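PDB 4OEV: putative peptide ABC-transport system periplasmic peptide-binding protein from Campylobacter jejuni, which binds nickel(II), here together with oxalate, as the extracytoplasmic nickel-binding protein of an ABC-type importer, and may also belong to a peptide-transport system. Local coordinates for residues A28-N31 / L32-G36; V71-H74 / D75-F79. All blocks are in the same frame, centred on the assembly; numbering follows the deposited sequence.

Contact 1: residues A28-N31 / L32-G36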
loop_
_atom_site.group_PDB
_atom_site.type_symbol
_atom_site.label_atom_id
_atom_site.label_comp_id
_atom_site.label_asym_id
_atom_site.label_seq_id
_atom_site.Cartn_x
_atom_site.Cartn_y
_atom_site.Cartn_z
ATOM N N ALA A 28 -2.731 10.476 0.268
ATOM C CA ALA A 28 -1.819 11.332 1.027
ATOM C C ALA A 28 -2.577 12.348 1.885
ATOM O O ALA A 28 -1.940 13.248 2.462
ATOM C CB ALA A 28 -0.824 12.066 0.090
ATOM N N VAL A 29 -3.914 12.231 1.973
ATOM C CA VAL A 29 -4.692 13.287 2.608
ATOM C C VAL A 29 -5.187 12.960 4.035
ATOM O O VAL A 29 -5.289 13.873 4.864
ATOM C CB VAL A 29 -5.921 13.714 1.733
ATOM C CG1 VAL A 29 -5.448 14.445 0.504
ATOM C CG2 VAL A 29 -6.772 12.509 1.322
ATOM N N ILE A 30 -5.460 11.684 4.333
ATOM C CA ILE A 30 -5.895 11.322 5.678
ATOM C C ILE A 30 -4.765 11.671 6.655
ATOM O O ILE A 30 -5.029 12.189 7.743
ATOM C CB ILE A 30 -6.306 9.820 5.812
ATOM C CG1 ILE A 30 -7.527 9.570 4.926
ATOM C CG2 ILE A 30 -6.601 9.474 7.334
ATOM C CD1 ILE A 30 -8.080 8.121 4.896
ATOM N N ASN A 31 -3.512 11.428 6.276
ATOM C CA ASN A 31 -2.397 11.773 7.181
ATOM C C ASN A 31 -2.093 13.278 7.293
ATOM O O ASN A 31 -1.240 13.677 8.088
ATOM C CB ASN A 31 -1.129 11.031 6.743
ATOM C CG ASN A 31 -1.126 9.576 7.183
ATOM O OD1 ASN A 31 -1.518 8.684 6.419
ATOM N ND2 ASN A 31 -0.667 9.324 8.408
ATOM N N LEU A 32 -2.778 14.117 6.513
ATOM C CA LEU A 32 -2.659 15.585 6.672
ATOM C C LEU A 32 -3.652 16.075 7.736
ATOM O O LEU A 32 -3.319 16.874 8.626
ATOM C CB LEU A 32 -2.938 16.291 5.357
ATOM C CG LEU A 32 -2.035 15.851 4.203
ATOM C CD1 LEU A 32 -2.458 16.510 2.914
ATOM C CD2 LEU A 32 -0.590 16.222 4.537
ATOM N N VAL A 33 -4.884 15.584 7.633
ATOM C CA VAL A 33 -5.966 16.002 8.521
ATOM C C VAL A 33 -5.943 15.281 9.873
ATOM O O VAL A 33 -6.294 15.856 10.921
ATOM C CB VAL A 33 -7.321 15.769 7.797
ATOM C CG1 VAL A 33 -8.507 16.144 8.659
ATOM C CG2 VAL A 33 -7.335 16.536 6.473
ATOM N N PHE A 34 -5.525 14.019 9.872
ATOM C CA PHE A 34 -5.610 13.220 11.102
ATOM C C PHE A 34 -4.240 12.865 11.637
ATOM O O PHE A 34 -3.237 12.947 10.906
ATOM C CB PHE A 34 -6.406 11.942 10.852
ATOM C CG PHE A 34 -7.812 12.200 10.420
ATOM C CD1 PHE A 34 -8.826 12.305 11.366
ATOM C CD2 PHE A 34 -8.120 12.372 9.082
ATOM C CE1 PHE A 34 -10.135 12.568 10.971
ATOM C CE2 PHE A 34 -9.419 12.632 8.669
ATOM C CZ PHE A 34 -10.440 12.716 9.620
ATOM N N SER A 35 -4.191 12.516 12.918
ATOM C CA SER A 35 -2.980 11.956 13.477
ATOM C C SER A 35 -3.366 10.868 14.430
ATOM O O SER A 35 -4.476 10.894 14.988
ATOM C CB SER A 35 -2.135 13.030 14.165
ATOM O OG SER A 35 -2.875 13.602 15.217
ATOM N N GLY A 36 -2.429 9.945 14.655
ATOM C CA GLY A 36 -2.673 8.751 15.434
ATOM C C GLY A 36 -1.937 8.794 16.752
ATOM O O GLY A 36 -1.269 9.796 17.077
#
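Val29 and Ile30 present their carbonyls to the amides of Leu32, Val33 and Phe34, and these backbone bonds define the short helix 30-33. Val29 O takes two donors. Leu32 N lies 3.0 Å from Val29 O but well above the carbonyl plane, with a C=O...donor angle of 111°, whereas Val33 N meets Val29 O more distantly, at 3.3 Å, and nearly along the C=O axis. One oxygen therefore closes a three-residue and a four-residue turn at once. The last rung is shorter: Phe34 N to Ile30 O measures 2.9 Å. Phe34 is also where the backbone leaves helical angles, with psi at 160°. Upstream, Asp27 OD1 accepts from the backbone N of both Val29 and Ile30.

Apolar contacts follow the same spacing. With chi1 of Ile30 at -64°, CG1 lies beside the backbone N and CG2 is left anti to it, from where Ile30 CG2 reaches CD2 of the Phe34 ring at 3.7 Å. Ile30 O lies at that ring's edge, in its plane and 3.4 Å from Phe34 CD2, while Val33 CG1 sits over one face, toward the rim. Leu32 folds back over the preceding turn: its CG is 3.1 Å from Ala28 O, a tight carbon-to-oxygen approach, and its CD1 is 4.4 Å from Val29 CG1. Val29, Leu32 and Val33 all continue onto Phe176 of strand 173-178, and Phe34 touches Pro20.

Asn31 differs, being exposed and turned away from this packing; it belongs to a magnesium-binding site of this protein that is not occupied in this chain. The chemistry implies a single helical turn whose backbone polar groups are shared among local bonds, Asp27 and neighbouring backbone, which probably helps its apolar side chains to be buried.

Contact 2: residues V71-H74 / D75-F79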
loop_
_atom_site.group_PDB
_atom_site.type_symbol
_atom_site.label_atom_id
_atom_site.label_comp_id
_atom_site.label_asym_id
_atom_site.label_seq_id
_atom_site.Cartn_x
_atom_site.Cartn_y
_atom_site.Cartn_z
ATOM N N VAL A 71 -3.864 18.414 23.275
ATOM C CA VAL A 71 -4.244 18.361 21.868
ATOM C C VAL A 71 -5.650 18.887 21.593
ATOM O O VAL A 71 -6.588 18.580 22.320
ATOM C CB VAL A 71 -4.133 16.916 21.335
ATOM C CG1 VAL A 71 -4.647 16.824 19.899
ATOM C CG2 VAL A 71 -2.690 16.407 21.490
ATOM N N LEU A 72 -5.778 19.714 20.567
ATOM C CA LEU A 72 -7.082 20.132 20.069
ATOM C C LEU A 72 -7.391 19.492 18.700
ATOM O O LEU A 72 -6.498 19.358 17.871
ATOM C CB LEU A 72 -7.151 21.641 19.910
ATOM C CG LEU A 72 -7.506 22.535 21.103
ATOM C CD1 LEU A 72 -7.463 21.758 22.434
ATOM C CD2 LEU A 72 -6.609 23.754 21.073
ATOM N N TRP A 73 -8.660 19.117 18.508
ATOM C CA TRP A 73 -9.259 18.869 17.197
ATOM C C TRP A 73 -9.313 20.196 16.441
ATOM O O TRP A 73 -9.240 21.242 17.048
ATOM C CB TRP A 73 -10.678 18.310 17.326
ATOM C CG TRP A 73 -10.777 16.952 17.948
ATOM C CD1 TRP A 73 -11.173 16.645 19.229
ATOM C CD2 TRP A 73 -10.479 15.712 17.309
ATOM N NE1 TRP A 73 -11.138 15.281 19.418
ATOM C CE2 TRP A 73 -10.716 14.684 18.257
ATOM C CE3 TRP A 73 -10.025 15.368 16.024
ATOM C CZ2 TRP A 73 -10.525 13.334 17.957
ATOM C CZ3 TRP A 73 -9.838 14.015 15.720
ATOM C CH2 TRP A 73 -10.063 13.020 16.673
ATOM N N HIS A 74 -9.493 20.155 15.128
ATOM C CA HIS A 74 -9.515 21.357 14.312
ATOM C C HIS A 74 -10.677 22.300 14.636
ATOM O O HIS A 74 -10.653 23.456 14.209
ATOM C CB HIS A 74 -9.530 20.970 12.832
ATOM C CG HIS A 74 -8.289 20.259 12.404
ATOM N ND1 HIS A 74 -8.221 19.455 11.277
ATOM C CD2 HIS A 74 -7.055 20.225 12.967
ATOM C CE1 HIS A 74 -7.005 18.953 11.177
ATOM N NE2 HIS A 74 -6.276 19.408 12.183
ATOM N N ASP A 75 -11.671 21.828 15.399
ATOM C CA ASP A 75 -12.821 22.677 15.724
ATOM C C ASP A 75 -12.766 23.241 17.147
ATOM O O ASP A 75 -13.756 23.783 17.633
ATOM C CB ASP A 75 -14.153 21.939 15.497
ATOM C CG ASP A 75 -14.335 20.731 16.396
ATOM O OD1 ASP A 75 -13.401 20.387 17.157
ATOM O OD2 ASP A 75 -15.396 20.074 16.259
ATOM N N GLY A 76 -11.636 23.061 17.825
ATOM C CA GLY A 76 -11.429 23.676 19.125
ATOM C C GLY A 76 -11.638 22.719 20.277
ATOM O O GLY A 76 -11.106 22.946 21.363
ATOM N N VAL A 77 -12.364 21.622 20.036
ATOM C CA VAL A 77 -12.682 20.688 21.115
ATOM C C VAL A 77 -11.414 19.927 21.508
ATOM O O VAL A 77 -10.579 19.625 20.650
ATOM C CB VAL A 77 -13.799 19.728 20.669
ATOM C CG1 VAL A 77 -14.090 18.682 21.708
ATOM C CG2 VAL A 77 -15.046 20.512 20.266
ATOM N N LYS A 78 -11.235 19.644 22.788
ATOM C CA LYS A 78 -10.052 18.928 23.248
ATOM C C LYS A 78 -10.097 17.458 22.781
ATOM O O LYS A 78 -11.178 16.879 22.615
ATOM C CB LYS A 78 -9.948 18.944 24.771
ATOM C CG LYS A 78 -9.884 20.333 25.454
ATOM C CD LYS A 78 -9.863 20.134 26.960
ATOM C CE LYS A 78 -10.044 21.453 27.697
ATOM N NZ LYS A 78 -10.170 21.308 29.173
ATOM N N PHE A 79 -8.914 16.868 22.623
ATOM C CA PHE A 79 -8.769 15.453 22.325
ATOM C C PHE A 79 -8.634 14.731 23.653
ATOM O O PHE A 79 -7.829 15.156 24.485
ATOM C CB PHE A 79 -7.545 15.201 21.434
ATOM C CG PHE A 79 -7.121 13.765 21.389
ATOM C CD1 PHE A 79 -7.833 12.840 20.630
ATOM C CD2 PHE A 79 -6.006 13.340 22.086
ATOM C CE1 PHE A 79 -7.460 11.526 20.588
ATOM C CE2 PHE A 79 -5.611 12.030 22.029
ATOM C CZ PHE A 79 -6.351 11.110 21.271
#
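Val77 O is met by two groups of the facing arm: Trp73 N donates to it over 2.9 Å, and the CA-H of Leu72 makes a weaker contact, Leu72 CA lying 3.6 Å from Val77 O. On the other side of the Leu72-Lys78 pair, Phe79 N donates to Val71 O at 2.9 Å. Leu72 and Lys78, between these bonds, form a non-hydrogen-bonded antiparallel pair, and Leu72 CD1 lies alongside Lys78 CG.

At the bend, Gly76 N donates to Trp73 O over 3.1 Å, closing a type I turn. Asp75 spans the bend through its carboxylate: a chi1 of 63° sets this group between backbone N and carbonyl carbon, and Asp75 OD1 accepts from Val77 N at 3.3 Å, an Asx turn in which the donor comes from above the carboxylate plane. Its other oxygen, OD2, bonds to His141.

The aromatic pair covers one face of the hairpin. Phe79 directs its edge at the six-membered ring of Trp73 in an offset T-shaped stack, planes 72° apart and Phe79 CD1 3.8 Å from Trp73 CZ2. Val71 lies beside Phe79, its CG1 3.7 Å from Phe79 CB. Lys78 O meets the edge of the indole, whose NE1 bonds to Asp83.

Gly76 has a positive phi of 101°; together with the bonds Gly76 N to Trp73 O and Trp73 N to Val77 O, this is the signature of a beta hairpin closed by a type I turn and a G1 beta bulge.

In the fold
Both contacts are local, but contact 1 is a buried helical turn with its centre about 15 Å from that of the chain, whereas contact 2 is a partly buried hairpin in the loop between strand 62-67 and helix 81-92, its centre about 29 Å from the chain's centre. Contact 1 packs aliphatic side chains and Phe34, partly against strands 173-178 and 191-196; contact 2 has an aromatic-aromatic pair and a carboxylate-held turn. Their centres are 15 Å apart, yet they touch, His74 CE1 packing 3.2 Å from Val33 O. Gly161 ties them further: its backbone bonds to Val33, and its O accepts from His74 NE2. Leu50 and Thr160 likewise touch or bond residues of both.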